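Local coordinates for protein N-acetylglucosamine 2-epimerase (Xylella fastidiosa, PDB 3GT5) that is an isomerase of the N-acylglucosamine 2-epimerase family that probably acts on a sugar, by epimerising carbon 2 or a related isomerisation, at residues F21-C26 with A71-A76; W229-D234 with L239-G244; R283-V288 with W332-R337. One frame throughout, in Å; residues are numbered along the deposited sequence.

Contact 1: residues F21-C26 with A71-A76; sequences FYHPRC and AEYLDA
The shortest polar bond of this contact runs from NE2 of H23 to OE2 of E72, 2.7 Å long and nearly straight at 168°. It leaves within the imidazole plane and reaches the oxygen almost end-on, along its C-O bond, while the carboxylate is turned well out of the ring plane. E72 spans the gap because its chain is extended beyond CG, and its side chain crosses that of H23 at about a right angle. The ring of Y73 adds a T-shaped contact: its edge atom CE1 comes over one face of H23, 3.9 Å from CD2, with the two planes at 90°. Against the opposite face lies CB of P24, over the ring centre, so the imidazole is sandwiched between a tyrosine edge and a proline. The peptide bond before P24 is cis, which folds the proline back under the aromatic residue preceding it.

H23 is the first residue to leave helical geometry after helix 8-22, and with CG anti to the backbone N (chi1 -173°) its ring is carried across to helix 71-88. Histidine suits the place because both nitrogens can be used: ND1 is hydrogen-bonded to the hydroxyl of Y61 on helix 51-68. The end of helix 8-22 is tied to the following loop by R25, whose NH1 donates to the carbonyl O of F21 at 2.7 Å, on a lone pair and in the guanidinium plane. C26 N also bonds to the carbonyl O of Y22, 2.8 Å away. One histidine thus joins the end of one helix to the first turn of another and to the helix between them, tying together successive helices in a way consistent with the (alpha/alpha)6 barrel of this family.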
loop_
_atom_site.group_PDB
_atom_site.type_symbol
_atom_site.label_atom_id
_atom_site.label_comp_id
_atom_site.label_asym_id
_atom_site.label_seq_id
_atom_site.Cartn_x
_atom_site.Cartn_y
_atom_site.Cartn_z
ATOM N N PHE A 21 3.505 -18.479 5.802
ATOM C CA PHE A 21 2.267 -18.760 5.064
ATOM C C PHE A 21 2.519 -18.807 3.545
ATOM O O PHE A 21 2.071 -19.722 2.822
ATOM C CB PHE A 21 1.175 -17.690 5.366
ATOM C CG PHE A 21 -0.049 -17.849 4.553
ATOM C CD1 PHE A 21 -0.996 -18.785 4.904
ATOM C CD2 PHE A 21 -0.249 -17.133 3.394
ATOM C CE1 PHE A 21 -2.115 -18.951 4.162
ATOM C CE2 PHE A 21 -1.385 -17.320 2.634
ATOM C CZ PHE A 21 -2.316 -18.220 3.025
ATOM N N TYR A 22 3.227 -17.802 3.026
ATOM C CA TYR A 22 3.364 -17.633 1.573
ATOM C C TYR A 22 4.531 -18.446 0.994
ATOM O O TYR A 22 4.483 -18.861 -0.130
ATOM C CB TYR A 22 3.629 -16.160 1.243
ATOM C CG TYR A 22 2.422 -15.295 1.381
ATOM C CD1 TYR A 22 2.277 -14.449 2.483
ATOM C CD2 TYR A 22 1.386 -15.342 0.428
ATOM C CE1 TYR A 22 1.132 -13.673 2.662
ATOM C CE2 TYR A 22 0.236 -14.503 0.578
ATOM C CZ TYR A 22 0.125 -13.700 1.684
ATOM O OH TYR A 22 -0.971 -12.889 1.848
ATOM N N HIS A 23 5.590 -18.599 1.773
ATOM C CA HIS A 23 6.821 -19.193 1.269
ATOM C C HIS A 23 6.923 -20.663 1.681
ATOM O O HIS A 23 6.762 -20.961 2.862
ATOM C CB HIS A 23 8.053 -18.438 1.799
ATOM C CG HIS A 23 9.319 -18.913 1.164
ATOM N ND1 HIS A 23 9.600 -18.663 -0.154
ATOM C CD2 HIS A 23 10.318 -19.704 1.628
ATOM C CE1 HIS A 23 10.738 -19.262 -0.481
ATOM N NE2 HIS A 23 11.186 -19.908 0.581
ATOM N N PRO A 24 7.187 -21.577 0.719
ATOM C CA PRO A 24 7.455 -21.348 -0.702
ATOM C C PRO A 24 6.244 -21.589 -1.642
ATOM O O PRO A 24 6.386 -21.589 -2.872
ATOM C CB PRO A 24 8.551 -22.364 -0.980
ATOM C CG PRO A 24 8.033 -23.579 -0.225
ATOM C CD PRO A 24 7.500 -22.973 1.095
ATOM N N ARG A 25 5.053 -21.753 -1.084
ATOM C CA ARG A 25 3.890 -22.139 -1.877
ATOM C C ARG A 25 3.442 -21.105 -2.926
ATOM O O ARG A 25 2.820 -21.475 -3.924
ATOM C CB ARG A 25 2.720 -22.491 -0.969
ATOM C CG ARG A 25 2.913 -23.833 -0.281
ATOM C CD ARG A 25 1.831 -24.128 0.741
ATOM N NE ARG A 25 1.663 -23.022 1.693
ATOM C CZ ARG A 25 0.768 -23.018 2.674
ATOM N NH1 ARG A 25 0.672 -21.964 3.497
ATOM N NH2 ARG A 25 -0.004 -24.073 2.858
ATOM N N CYS A 26 3.802 -19.829 -2.718
ATOM C CA CYS A 26 3.414 -18.789 -3.663
ATOM C C CYS A 26 4.224 -18.783 -4.967
ATOM O O CYS A 26 3.824 -18.124 -5.932
ATOM C CB CYS A 26 3.485 -17.391 -3.014
ATOM S SG CYS A 26 5.175 -16.845 -2.639
ATOM N N ALA A 71 18.706 -16.611 1.811
ATOM C CA ALA A 71 19.008 -16.700 0.378
ATOM C C ALA A 71 17.824 -17.011 -0.518
ATOM O O ALA A 71 17.741 -16.480 -1.634
ATOM C CB ALA A 71 20.123 -17.739 0.126
ATOM N N GLU A 72 16.941 -17.898 -0.064
ATOM C CA GLU A 72 15.732 -18.214 -0.779
ATOM C C GLU A 72 14.901 -16.948 -1.059
ATOM O O GLU A 72 14.239 -16.853 -2.095
ATOM C CB GLU A 72 14.901 -19.278 -0.042
ATOM C CG GLU A 72 15.473 -20.711 -0.151
ATOM C CD GLU A 72 14.491 -21.815 0.268
ATOM O OE1 GLU A 72 14.956 -22.969 0.461
ATOM O OE2 GLU A 72 13.273 -21.548 0.401
ATOM N N TYR A 73 14.992 -15.951 -0.180
ATOM C CA TYR A 73 14.193 -14.720 -0.357
ATOM C C TYR A 73 14.800 -13.846 -1.437
ATOM O O TYR A 73 14.063 -13.270 -2.249
ATOM C CB TYR A 73 14.083 -13.950 0.928
ATOM C CG TYR A 73 13.303 -14.641 2.043
ATOM C CD1 TYR A 73 12.517 -15.758 1.820
ATOM C CD2 TYR A 73 13.329 -14.119 3.316
ATOM C CE1 TYR A 73 11.797 -16.367 2.877
ATOM C CE2 TYR A 73 12.600 -14.702 4.358
ATOM C CZ TYR A 73 11.857 -15.816 4.137
ATOM O OH TYR A 73 11.167 -16.368 5.198
ATOM N N LEU A 74 16.136 -13.751 -1.460
ATOM C CA LEU A 74 16.826 -13.037 -2.566
ATOM C C LEU A 74 16.543 -13.685 -3.920
ATOM O O LEU A 74 16.279 -12.994 -4.890
ATOM C CB LEU A 74 18.339 -12.920 -2.303
ATOM C CG LEU A 74 19.214 -12.073 -3.276
ATOM C CD1 LEU A 74 18.727 -10.652 -3.359
ATOM C CD2 LEU A 74 20.658 -12.106 -2.841
ATOM N N ASP A 75 16.578 -15.012 -4.001
ATOM C CA ASP A 75 16.204 -15.729 -5.222
ATOM C C ASP A 75 14.786 -15.411 -5.707
ATOM O O ASP A 75 14.547 -15.293 -6.942
ATOM C CB ASP A 75 16.285 -17.239 -5.011
ATOM C CG ASP A 75 17.706 -17.724 -4.829
ATOM O OD1 ASP A 75 18.642 -16.978 -5.186
ATOM O OD2 ASP A 75 17.878 -18.879 -4.362
ATOM N N ALA A 76 13.865 -15.295 -4.744
ATOM C CA ALA A 76 12.469 -14.993 -5.058
ATOM C C ALA A 76 12.309 -13.558 -5.560
ATOM O O ALA A 76 11.460 -13.331 -6.419
ATOM C CB ALA A 76 11.540 -15.227 -3.839
#

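Contact 2: residues W229-D234 with L239-G244; sequences WDYNRD and LFRPWG
W243 meets the turn of 229-234 along its indole edge and over one face. With CG opposite its backbone N (chi1 -173°), the indole is carried across to the turn. At the edge NE1 donates to the carbonyl O of W229, a 2.8 Å bond that is almost straight at 173° and lies in the indole plane. Next to it CD1 sits 3.3 Å from the carbonyl O of Y231. Over the face runs the side chain of R233, lying alongside and pointing the same way: its CG makes a CH-pi contact 4.2 Å from the centroid of the five-membered ring, and the guanidinium, inclined to the indole, brings NH1 near CZ2.

R241 supplies the other half. Its carbonyl O accepts from ND2 of N232 at 2.7 Å, and its extended side chain passes Y231 so that NH1 donates, in the guanidinium plane, to the tyrosine OH at 2.8 Å.

A second shell sets these groups in place. D230 OD1 receives both NE and NH2 of R233, NE at 2.8 Å in a salt bridge, which fixes the arginine over the indole. The turn itself is closed by R233 N on the carbonyl O of D230 (3.0 Å), and N232 occupies its third position with positive phi, a conformation asparagine tolerates well. Further out, R241 NH2 forms salt bridges with D158 and E159, and Y169 contributes a cation-pi contact. The whole is a type II beta turn within the loop between strand 220-221 and helix 247-263, packed on a later part of that loop, one of the long connections of an (alpha/alpha)6 barrel.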
loop_
_atom_site.group_PDB
_atom_site.type_symbol
_atom_site.label_atom_id
_atom_site.label_comp_id
_atom_site.label_asym_id
_atom_site.label_seq_id
_atom_site.Cartn_x
_atom_site.Cartn_y
_atom_site.Cartn_z
ATOM N N TRP A 229 -17.915 13.967 -5.764
ATOM C CA TRP A 229 -18.572 13.344 -4.618
ATOM C C TRP A 229 -19.358 12.066 -4.971
ATOM O O TRP A 229 -19.721 11.332 -4.068
ATOM C CB TRP A 229 -19.511 14.349 -3.965
ATOM C CG TRP A 229 -18.860 15.542 -3.401
ATOM C CD1 TRP A 229 -18.882 16.808 -3.925
ATOM C CD2 TRP A 229 -18.106 15.620 -2.204
ATOM N NE1 TRP A 229 -18.195 17.664 -3.125
ATOM C CE2 TRP A 229 -17.712 16.970 -2.047
ATOM C CE3 TRP A 229 -17.715 14.685 -1.236
ATOM C CZ2 TRP A 229 -16.948 17.395 -0.967
ATOM C CZ3 TRP A 229 -16.960 15.112 -0.144
ATOM C CH2 TRP A 229 -16.587 16.455 -0.020
ATOM N N ASP A 230 -19.672 11.856 -6.252
ATOM C CA ASP A 230 -20.548 10.781 -6.702
ATOM C C ASP A 230 -19.844 9.575 -7.347
ATOM O O ASP A 230 -20.490 8.574 -7.694
ATOM C CB ASP A 230 -21.552 11.341 -7.711
ATOM C CG ASP A 230 -22.642 12.168 -7.059
ATOM O OD1 ASP A 230 -22.883 12.037 -5.847
ATOM O OD2 ASP A 230 -23.302 12.918 -7.817
ATOM N N TYR A 231 -18.534 9.677 -7.588
ATOM C CA TYR A 231 -17.839 8.598 -8.273
ATOM C C TYR A 231 -17.950 7.302 -7.477
ATOM O O TYR A 231 -17.570 7.252 -6.314
ATOM C CB TYR A 231 -16.361 8.958 -8.513
ATOM C CG TYR A 231 -15.651 7.981 -9.402
ATOM C CD1 TYR A 231 -15.607 8.148 -10.783
ATOM C CD2 TYR A 231 -15.084 6.823 -8.869
ATOM C CE1 TYR A 231 -15.002 7.195 -11.609
ATOM C CE2 TYR A 231 -14.452 5.922 -9.661
ATOM C CZ TYR A 231 -14.429 6.079 -11.033
ATOM O OH TYR A 231 -13.805 5.111 -11.806
ATOM N N ASN A 232 -18.429 6.258 -8.143
ATOM C CA ASN A 232 -18.649 4.910 -7.579
ATOM C C ASN A 232 -19.635 4.887 -6.417
ATOM O O ASN A 232 -19.608 3.968 -5.600
ATOM C CB ASN A 232 -17.343 4.179 -7.240
ATOM C CG ASN A 232 -16.737 3.491 -8.424
ATOM O OD1 ASN A 232 -17.385 3.366 -9.487
ATOM N ND2 ASN A 232 -15.473 3.026 -8.269
ATOM N N ARG A 233 -20.529 5.879 -6.356
ATOM C CA ARG A 233 -21.560 5.832 -5.326
ATOM C C ARG A 233 -22.393 4.539 -5.509
ATOM O O ARG A 233 -22.792 3.907 -4.518
ATOM C CB ARG A 233 -22.432 7.084 -5.373
ATOM C CG ARG A 233 -23.179 7.322 -4.143
ATOM C CD ARG A 233 -24.050 8.551 -4.308
ATOM N NE ARG A 233 -23.380 9.843 -4.098
ATOM C CZ ARG A 233 -23.218 10.433 -2.910
ATOM N NH1 ARG A 233 -23.589 9.826 -1.789
ATOM N NH2 ARG A 233 -22.677 11.632 -2.827
ATOM N N ASP A 234 -22.600 4.121 -6.769
ATOM C CA ASP A 234 -23.325 2.881 -7.056
ATOM C C ASP A 234 -22.470 1.614 -7.171
ATOM O O ASP A 234 -23.008 0.534 -7.377
ATOM C CB ASP A 234 -24.230 3.065 -8.265
ATOM C CG ASP A 234 -25.638 3.501 -7.857
ATOM O OD1 ASP A 234 -26.174 2.997 -6.824
ATOM O OD2 ASP A 234 -26.232 4.288 -8.581
ATOM N N LEU A 239 -12.650 -2.336 -5.491
ATOM C CA LEU A 239 -11.425 -2.690 -4.733
ATOM C C LEU A 239 -10.411 -1.557 -4.643
ATOM O O LEU A 239 -9.811 -1.346 -3.586
ATOM C CB LEU A 239 -10.756 -3.948 -5.357
ATOM C CG LEU A 239 -9.505 -4.551 -4.678
ATOM C CD1 LEU A 239 -9.721 -4.826 -3.199
ATOM C CD2 LEU A 239 -9.043 -5.861 -5.407
ATOM N N PHE A 240 -10.234 -0.805 -5.727
ATOM C CA PHE A 240 -9.259 0.282 -5.749
ATOM C C PHE A 240 -9.853 1.666 -5.636
ATOM O O PHE A 240 -9.136 2.611 -5.271
ATOM C CB PHE A 240 -8.404 0.193 -7.025
ATOM C CG PHE A 240 -7.630 -1.098 -7.132
ATOM C CD1 PHE A 240 -6.493 -1.307 -6.369
ATOM C CD2 PHE A 240 -8.078 -2.125 -7.935
ATOM C CE1 PHE A 240 -5.779 -2.531 -6.445
ATOM C CE2 PHE A 240 -7.352 -3.349 -8.008
ATOM C CZ PHE A 240 -6.210 -3.524 -7.268
ATOM N N ARG A 241 -11.147 1.791 -5.939
ATOM C CA ARG A 241 -11.839 3.085 -6.001
ATOM C C ARG A 241 -13.187 2.987 -5.262
ATOM O O ARG A 241 -14.247 3.203 -5.848
ATOM C CB ARG A 241 -12.086 3.508 -7.459
ATOM C CG ARG A 241 -10.798 3.841 -8.230
ATOM C CD ARG A 241 -11.130 4.344 -9.617
ATOM N NE ARG A 241 -9.938 4.366 -10.464
ATOM C CZ ARG A 241 -9.928 4.692 -11.755
ATOM N NH1 ARG A 241 -11.041 5.067 -12.405
ATOM N NH2 ARG A 241 -8.765 4.677 -12.406
ATOM N N PRO A 242 -13.124 2.705 -3.941
ATOM C CA PRO A 242 -14.341 2.585 -3.145
ATOM C C PRO A 242 -14.986 3.951 -2.937
ATOM O O PRO A 242 -14.336 4.974 -3.119
ATOM C CB PRO A 242 -13.818 2.026 -1.808
ATOM C CG PRO A 242 -12.450 2.512 -1.692
ATOM C CD PRO A 242 -11.912 2.560 -3.122
ATOM N N TRP A 243 -16.245 3.984 -2.541
ATOM C CA TRP A 243 -16.875 5.269 -2.233
ATOM C C TRP A 243 -16.727 5.619 -0.748
ATOM O O TRP A 243 -16.891 4.750 0.117
ATOM C CB TRP A 243 -18.371 5.267 -2.593
ATOM C CG TRP A 243 -18.975 6.664 -2.418
ATOM C CD1 TRP A 243 -19.003 7.661 -3.362
ATOM C CD2 TRP A 243 -19.628 7.208 -1.257
ATOM N NE1 TRP A 243 -19.579 8.796 -2.847
ATOM C CE2 TRP A 243 -19.988 8.544 -1.565
ATOM C CE3 TRP A 243 -19.920 6.707 0.032
ATOM C CZ2 TRP A 243 -20.656 9.368 -0.655
ATOM C CZ3 TRP A 243 -20.581 7.535 0.943
ATOM C CH2 TRP A 243 -20.920 8.850 0.611
ATOM N N GLY A 244 -16.499 6.897 -0.447
ATOM C CA GLY A 244 -16.511 7.410 0.935
ATOM C C GLY A 244 -15.108 7.782 1.383
ATOM O O GLY A 244 -14.128 7.432 0.683
#

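Contact 3: residues R283-V288 with W332-R337; sequences RSWDAV and WQWYDR
W334 turns the edge of its six-membered ring to the face of W285, a T-shaped tryptophan pair with planes 87° apart that joins the residue just beyond helix 269-284 to helix 329-346 of the (alpha/alpha)6 barrel. The centroids of the five-membered ring of W285 and the six-membered ring of W334 lie 5.2 Å apart, and the leading atom CZ3 of W334 comes 3.7 Å from CD2 of W285. Beside it CH2 of W334 rests on CB of the same tryptophan, also at 3.7 Å, so the two rim atoms span the base of the indole. The CB of W334 does not aim at this partner; tryptophan suits the place because its long ring system spans the gap and carries its far edge there. F277, on helix 269-284, also meets W334 edge-to-face.

Y335 and D336, next in sequence, look to other neighbours: the tyrosine OH bonds to the carbonyl O of F5, and the aspartate makes a salt bridge with R6, holding the N-terminal stretch to helix 329-346.

R337 returns to the contact. With CG between the backbone N and the carbonyl carbon (chi1 77°) and a bend at chi3, its chain doubles back toward W334, whose ring centre has NH1 3.2 Å above it. The aliphatic part serves W285: CD lies over the six-membered ring, a CH-pi contact 4.1 Å from its centroid, on the same face that W334 CZ3 approaches. Arginine suits both tasks, having methylenes for one indole and a flat cationic end near the other. In W285 itself, CG opposite the backbone N (chi1 177°) sends the indole out toward helix 329-346, where it also touches L338 and Y341. Its outermost ring atom, CH2, finishes 3.7 Å from the carbonyl O of R337.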
loop_
_atom_site.group_PDB
_atom_site.type_symbol
_atom_site.label_atom_id
_atom_site.label_comp_id
_atom_site.label_asym_id
_atom_site.label_seq_id
_atom_site.Cartn_x
_atom_site.Cartn_y
_atom_site.Cartn_z
ATOM N N ARG A 283 -13.514 9.194 13.957
ATOM C CA ARG A 283 -14.673 8.887 13.146
ATOM C C ARG A 283 -14.895 7.419 12.899
ATOM O O ARG A 283 -16.048 7.028 12.671
ATOM C CB ARG A 283 -14.578 9.555 11.788
ATOM C CG ARG A 283 -14.508 11.047 11.842
ATOM C CD ARG A 283 -15.823 11.783 11.460
ATOM N NE ARG A 283 -15.483 13.208 11.439
ATOM C CZ ARG A 283 -15.228 13.983 10.365
ATOM N NH1 ARG A 283 -15.383 13.581 9.100
ATOM N NH2 ARG A 283 -14.858 15.237 10.577
ATOM N N SER A 284 -13.834 6.597 12.900
ATOM C CA SER A 284 -13.986 5.204 12.390
ATOM C C SER A 284 -13.761 4.071 13.395
ATOM O O SER A 284 -14.080 2.959 13.066
ATOM C CB SER A 284 -13.072 4.965 11.176
ATOM O OG SER A 284 -11.720 5.058 11.597
ATOM N N TRP A 285 -13.239 4.338 14.592
ATOM C CA TRP A 285 -12.977 3.270 15.559
ATOM C C TRP A 285 -14.306 2.790 16.153
ATOM O O TRP A 285 -15.106 3.608 16.610
ATOM C CB TRP A 285 -12.045 3.746 16.669
ATOM C CG TRP A 285 -11.802 2.716 17.736
ATOM C CD1 TRP A 285 -12.373 2.675 18.995
ATOM C CD2 TRP A 285 -10.946 1.565 17.655
ATOM N NE1 TRP A 285 -11.911 1.578 19.686
ATOM C CE2 TRP A 285 -11.036 0.885 18.896
ATOM C CE3 TRP A 285 -10.100 1.042 16.656
ATOM C CZ2 TRP A 285 -10.314 -0.290 19.165
ATOM C CZ3 TRP A 285 -9.371 -0.129 16.934
ATOM C CH2 TRP A 285 -9.490 -0.780 18.170
ATOM N N ASP A 286 -14.553 1.486 16.067
ATOM C CA ASP A 286 -15.729 0.827 16.639
ATOM C C ASP A 286 -15.467 0.617 18.155
ATOM O O ASP A 286 -14.782 -0.306 18.539
ATOM C CB ASP A 286 -15.977 -0.471 15.880
ATOM C CG ASP A 286 -17.306 -1.149 16.228
ATOM O OD1 ASP A 286 -17.794 -1.945 15.355
ATOM O OD2 ASP A 286 -17.786 -0.920 17.351
ATOM N N ALA A 287 -15.990 1.505 19.012
ATOM C CA ALA A 287 -15.704 1.426 20.448
ATOM C C ALA A 287 -16.405 0.214 21.063
ATOM O O ALA A 287 -15.979 -0.258 22.103
ATOM C CB ALA A 287 -16.086 2.726 21.183
ATOM N N VAL A 288 -17.428 -0.313 20.394
ATOM C CA VAL A 288 -18.180 -1.464 20.899
ATOM C C VAL A 288 -17.514 -2.810 20.542
ATOM O O VAL A 288 -17.192 -3.591 21.434
ATOM C CB VAL A 288 -19.646 -1.436 20.404
ATOM C CG1 VAL A 288 -20.435 -2.677 20.909
ATOM C CG2 VAL A 288 -20.327 -0.151 20.840
ATOM N N TRP A 332 0.835 5.727 21.431
ATOM C CA TRP A 332 1.170 4.345 21.756
ATOM C C TRP A 332 -0.047 3.564 22.244
ATOM O O TRP A 332 -0.138 2.361 21.989
ATOM C CB TRP A 332 2.311 4.250 22.780
ATOM C CG TRP A 332 3.706 4.464 22.207
ATOM C CD1 TRP A 332 4.633 5.387 22.626
ATOM C CD2 TRP A 332 4.351 3.690 21.187
ATOM N NE1 TRP A 332 5.787 5.256 21.909
ATOM C CE2 TRP A 332 5.653 4.214 21.027
ATOM C CE3 TRP A 332 3.953 2.614 20.385
ATOM C CZ2 TRP A 332 6.535 3.739 20.060
ATOM C CZ3 TRP A 332 4.860 2.095 19.457
ATOM C CH2 TRP A 332 6.132 2.674 19.297
ATOM N N GLN A 333 -0.960 4.229 22.963
ATOM C CA GLN A 333 -2.224 3.605 23.339
ATOM C C GLN A 333 -3.021 3.209 22.095
ATOM O O GLN A 333 -3.622 2.122 22.062
ATOM C CB GLN A 333 -3.021 4.481 24.305
ATOM C CG GLN A 333 -2.327 4.475 25.653
ATOM C CD GLN A 333 -2.674 5.626 26.541
ATOM O OE1 GLN A 333 -3.528 6.467 26.230
ATOM N NE2 GLN A 333 -1.987 5.686 27.681
ATOM N N TRP A 334 -3.002 4.054 21.066
ATOM C CA TRP A 334 -3.670 3.669 19.800
ATOM C C TRP A 334 -3.019 2.448 19.172
ATOM O O TRP A 334 -3.685 1.524 18.745
ATOM C CB TRP A 334 -3.718 4.821 18.801
ATOM C CG TRP A 334 -4.948 5.657 18.996
ATOM C CD1 TRP A 334 -5.012 6.922 19.478
ATOM C CD2 TRP A 334 -6.295 5.271 18.700
ATOM N NE1 TRP A 334 -6.311 7.347 19.516
ATOM C CE2 TRP A 334 -7.120 6.367 19.018
ATOM C CE3 TRP A 334 -6.877 4.121 18.163
ATOM C CZ2 TRP A 334 -8.502 6.332 18.854
ATOM C CZ3 TRP A 334 -8.237 4.083 18.000
ATOM C CH2 TRP A 334 -9.041 5.192 18.351
ATOM N N TYR A 335 -1.701 2.480 19.100
ATOM C CA TYR A 335 -0.915 1.337 18.625
ATOM C C TYR A 335 -1.319 0.036 19.310
ATOM O O TYR A 335 -1.563 -0.965 18.649
ATOM C CB TYR A 335 0.562 1.609 18.879
ATOM C CG TYR A 335 1.509 0.545 18.401
ATOM C CD1 TYR A 335 1.898 0.482 17.079
ATOM C CD2 TYR A 335 2.025 -0.404 19.275
ATOM C CE1 TYR A 335 2.767 -0.504 16.606
ATOM C CE2 TYR A 335 2.882 -1.394 18.810
ATOM C CZ TYR A 335 3.262 -1.448 17.492
ATOM O OH TYR A 335 4.121 -2.454 17.057
ATOM N N ASP A 336 -1.397 0.082 20.634
ATOM C CA ASP A 336 -1.698 -1.101 21.435
ATOM C C ASP A 336 -3.109 -1.598 21.189
ATOM O O ASP A 336 -3.324 -2.783 21.074
ATOM C CB ASP A 336 -1.542 -0.819 22.944
ATOM C CG ASP A 336 -0.088 -0.633 23.398
ATOM O OD1 ASP A 336 0.907 -0.916 22.682
ATOM O OD2 ASP A 336 0.060 -0.194 24.560
ATOM N N ARG A 337 -4.081 -0.709 21.090
ATOM C CA ARG A 337 -5.458 -1.175 20.869
ATOM C C ARG A 337 -5.696 -1.707 19.459
ATOM O O ARG A 337 -6.489 -2.651 19.252
ATOM C CB ARG A 337 -6.513 -0.133 21.326
ATOM C CG ARG A 337 -6.782 1.059 20.458
ATOM C CD ARG A 337 -7.990 1.903 21.051
ATOM N NE ARG A 337 -7.734 2.431 22.406
ATOM C CZ ARG A 337 -7.124 3.590 22.734
ATOM N NH1 ARG A 337 -6.673 4.451 21.832
ATOM N NH2 ARG A 337 -6.971 3.909 24.015
#

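How the contacts relate
Following the chain from the N terminus, contact 1 closes a loop of 44 residues, joining the end of helix 8-22 to the start of helix 71-88 across strands and helix 51-68. Contact 2 comes next and spans just four residues, folding the connection between strand 220-221 and helix 247-263 on itself. Contact 3 then closes a loop of 43 residues, from the end of helix 269-284 to helix 329-346. The three follow in series, neither crossing nor nesting. Contacts 1 and 2 lie on opposite sides of the chain's centre, their centres about 35 Å apart; contacts 2 and 3 come within about 10 Å at their nearest atoms without touching.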